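Local coordinates for lipoprotein LpqN (Mycobacterium tuberculosis, PDB 6E5D), which supports cell envelope biogenesis, interacting with periplasmic loop domains of the mycolate transporters MmpL3 and MmpL11, and contributes to virulence, at residues A[135-140]-A[185-190]. Numbering follows the deposited sequence.
Sequences AKVLQF and QKTVVI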
ATOM      1  N   ALA A 135       4.254  13.150  -9.310  1.00 26.07           N
ATOM      2  CA  ALA A 135       2.984  12.899  -9.982  1.00 27.99           C
ATOM      3  C   ALA A 135       3.037  11.639 -10.836  1.00 30.46           C
ATOM      4  O   ALA A 135       2.008  10.982 -11.030  1.00 31.48           O
ATOM      5  CB  ALA A 135       2.597  14.101 -10.842  1.00 31.88           C
ATOM      6  N   LYS A 136       4.216  11.287 -11.356  1.00 26.10           N
ATOM      7  CA  LYS A 136       4.324  10.080 -12.166  1.00 28.76           C
ATOM      8  C   LYS A 136       4.208   8.822 -11.312  1.00 29.19           C
ATOM      9  O   LYS A 136       3.684   7.804 -11.782  1.00 31.19           O
ATOM     10  CB  LYS A 136       5.639  10.090 -12.946  1.00 30.67           C
ATOM     11  CG  LYS A 136       5.682  11.138 -14.058  1.00 37.51           C
ATOM     12  CD  LYS A 136       4.712  10.796 -15.183  1.00 36.06           C
ATOM     13  CE  LYS A 136       4.607  11.911 -16.206  1.00 39.51           C
ATOM     14  NZ  LYS A 136       3.593  11.591 -17.249  1.00 44.51           N
ATOM     15  N   VAL A 137       4.672   8.868 -10.062  1.00 24.71           N
ATOM     16  CA  VAL A 137       4.477   7.731  -9.167  1.00 26.08           C
ATOM     17  C   VAL A 137       2.991   7.450  -9.001  1.00 26.51           C
ATOM     18  O   VAL A 137       2.551   6.294  -9.047  1.00 29.68           O
ATOM     19  CB  VAL A 137       5.159   7.987  -7.810  1.00 24.46           C
ATOM     20  CG1 VAL A 137       4.880   6.834  -6.845  1.00 27.43           C
ATOM     21  CG2 VAL A 137       6.657   8.183  -8.003  1.00 26.18           C
ATOM     22  N   LEU A 138       2.191   8.500  -8.812  1.00 24.50           N
ATOM     23  CA  LEU A 138       0.756   8.306  -8.653  1.00 26.62           C
ATOM     24  C   LEU A 138       0.091   7.936  -9.972  1.00 29.35           C
ATOM     25  O   LEU A 138      -0.868   7.158  -9.981  1.00 31.52           O
ATOM     26  CB  LEU A 138       0.113   9.563  -8.070  1.00 29.04           C
ATOM     27  CG  LEU A 138       0.575   9.983  -6.671  1.00 28.01           C
ATOM     28  CD1 LEU A 138      -0.288  11.120  -6.155  1.00 29.89           C
ATOM     29  CD2 LEU A 138       0.556   8.813  -5.692  1.00 27.02           C
ATOM     30  N   GLN A 139       0.575   8.482 -11.088  1.00 28.20           N
ATOM     31  CA  GLN A 139      -0.007   8.141 -12.382  1.00 31.47           C
ATOM     32  C   GLN A 139       0.062   6.640 -12.638  1.00 33.53           C
ATOM     33  O   GLN A 139      -0.878   6.051 -13.184  1.00 35.58           O
ATOM     34  CB  GLN A 139       0.708   8.910 -13.492  1.00 33.01           C
ATOM     35  CG  GLN A 139       0.186   8.606 -14.887  1.00 37.55           C
ATOM     36  CD  GLN A 139       0.854   9.441 -15.957  1.00 40.82           C
ATOM     37  OE1 GLN A 139       1.513  10.441 -15.665  1.00 40.49           O
ATOM     38  NE2 GLN A 139       0.688   9.034 -17.210  1.00 46.57           N
ATOM     39  N   PHE A 140       1.159   6.000 -12.237  1.00 29.58           N
ATOM     40  CA  PHE A 140       1.392   4.593 -12.526  1.00 32.63           C
ATOM     41  C   PHE A 140       1.066   3.685 -11.349  1.00 32.19           C
ATOM     42  O   PHE A 140       1.248   2.466 -11.450  1.00 32.50           O
ATOM     43  CB  PHE A 140       2.847   4.393 -12.961  1.00 33.27           C
ATOM     44  CG  PHE A 140       3.239   5.235 -14.144  1.00 33.90           C
ATOM     45  CD1 PHE A 140       2.451   5.255 -15.282  1.00 36.77           C
ATOM     46  CD2 PHE A 140       4.376   6.022 -14.108  1.00 37.19           C
ATOM     47  CE1 PHE A 140       2.800   6.031 -16.372  1.00 40.07           C
ATOM     48  CE2 PHE A 140       4.731   6.803 -15.194  1.00 39.85           C
ATOM     49  CZ  PHE A 140       3.940   6.808 -16.325  1.00 41.74           C
ATOM     50  N   GLN A 185      -5.256  -0.770  -2.543  1.00 18.42           N
ATOM     51  CA  GLN A 185      -3.941  -0.178  -2.355  1.00 21.15           C
ATOM     52  C   GLN A 185      -4.063   1.331  -2.399  1.00 17.33           C
ATOM     53  O   GLN A 185      -4.601   1.881  -3.363  1.00 20.77           O
ATOM     54  CB  GLN A 185      -2.962  -0.660  -3.425  1.00 22.35           C
ATOM     55  CG  GLN A 185      -1.574  -0.050  -3.308  1.00 20.52           C
ATOM     56  CD  GLN A 185      -0.651  -0.496  -4.421  1.00 21.46           C
ATOM     57  OE1 GLN A 185      -0.805  -0.079  -5.570  1.00 24.52           O
ATOM     58  NE2 GLN A 185       0.312  -1.347  -4.091  1.00 20.61           N
ATOM     59  N   LYS A 186      -3.562   1.991  -1.361  1.00 16.77           N
ATOM     60  CA  LYS A 186      -3.405   3.437  -1.357  1.00 16.02           C
ATOM     61  C   LYS A 186      -1.920   3.764  -1.424  1.00 16.90           C
ATOM     62  O   LYS A 186      -1.131   3.258  -0.619  1.00 17.74           O
ATOM     63  CB  LYS A 186      -4.043   4.066  -0.115  1.00 18.12           C
ATOM     64  CG  LYS A 186      -3.946   5.596  -0.081  1.00 19.21           C
ATOM     65  CD  LYS A 186      -4.906   6.208   0.930  1.00 18.81           C
ATOM     66  CE  LYS A 186      -4.893   7.733   0.872  1.00 24.00           C
ATOM     67  NZ  LYS A 186      -5.910   8.336   1.786  1.00 26.33           N
ATOM     68  N   THR A 187      -1.547   4.590  -2.397  1.00 15.59           N
ATOM     69  CA  THR A 187      -0.169   5.012  -2.608  1.00 18.19           C
ATOM     70  C   THR A 187      -0.063   6.495  -2.279  1.00 13.75           C
ATOM     71  O   THR A 187      -0.868   7.297  -2.762  1.00 18.33           O
ATOM     72  CB  THR A 187       0.265   4.750  -4.054  1.00 21.44           C
ATOM     73  OG1 THR A 187       0.164   3.348  -4.338  1.00 21.66           O
ATOM     74  CG2 THR A 187       1.697   5.218  -4.295  1.00 22.47           C
ATOM     75  N   VAL A 188       0.908   6.850  -1.440  1.00 15.23           N
ATOM     76  CA  VAL A 188       1.135   8.230  -1.023  1.00 16.53           C
ATOM     77  C   VAL A 188       2.569   8.596  -1.373  1.00 15.27           C
ATOM     78  O   VAL A 188       3.499   7.855  -1.038  1.00 16.93           O
ATOM     79  CB  VAL A 188       0.887   8.425   0.485  1.00 17.80           C
ATOM     80  CG1 VAL A 188       0.961   9.900   0.861  1.00 20.60           C
ATOM     81  CG2 VAL A 188      -0.454   7.820   0.911  1.00 19.09           C
ATOM     82  N   VAL A 189       2.750   9.738  -2.037  1.00 18.14           N
ATOM     83  CA  VAL A 189       4.077  10.268  -2.333  1.00 19.99           C
ATOM     84  C   VAL A 189       4.409  11.331  -1.295  1.00 18.75           C
ATOM     85  O   VAL A 189       3.572  12.183  -0.971  1.00 17.75           O
ATOM     86  CB  VAL A 189       4.165  10.828  -3.763  1.00 23.77           C
ATOM     87  CG1 VAL A 189       4.053   9.693  -4.775  1.00 26.23           C
ATOM     88  CG2 VAL A 189       3.094  11.892  -4.017  1.00 24.87           C
ATOM     89  N   ILE A 190       5.627  11.273  -0.768  1.00 18.32           N
ATOM     90  CA  ILE A 190       6.026  12.089   0.376  1.00 20.60           C
ATOM     91  C   ILE A 190       7.341  12.779   0.028  1.00 20.64           C
ATOM     92  O   ILE A 190       8.418  12.286   0.398  1.00 21.03           O
ATOM     93  CB  ILE A 190       6.149  11.230   1.646  1.00 18.41           C
ATOM     94  CG1 ILE A 190       4.832  10.499   1.929  1.00 20.80           C
ATOM     95  CG2 ILE A 190       6.539  12.085   2.849  1.00 19.09           C
ATOM     96  CD1 ILE A 190       4.952   9.436   3.001  1.00 20.59           C
TER
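V137 and L138 of the helix 134-139 rest on V189 and T187 of the long strand 179-192. The axes of 135-139 and 185-190 run nearly antiparallel, at 173°, and approach to 8.5 Å, so this short helix lies along the strand on one face of the large antiparallel sheet, in a protein whose sequence family is assigned to the Mog1p/PsbP clan. V137 points at the sheet. Its CG1, anti to the backbone N (chi1 176°), lies 3.6 Å from V189 CG1, and V137 CB is 3.7 Å from the same methyl: the two valines lie alongside each other, pointing opposite ways. I61 and Y64 of helix 61-67 and V198 of the adjoining strand 195-206 also touch V137, which is buried.

L138 follows and bends its branched end onto the strand. It meets V189 tip to tip, with CD2 3.7 Å from V189 CG1 and CD1 4.1 Å from V189 CG2, so that both methyls of the valine are engaged. CD2 also comes within 3.6 Å of the backbone oxygen T187 O and 4.0 Å of T187 CG2. T187 turns this methyl, not its hydroxyl, toward the leucine: at chi1 -60° CG2 is anti to the backbone N, and OG1 is hydrogen-bonded with Q200 NE2.

About 210 Å² is buried in all, through methyl contacts without polar bonds between the segments. Helix and sheet are therefore joined here by apolar packing, while the threonine hydroxyl is satisfied within the sheet.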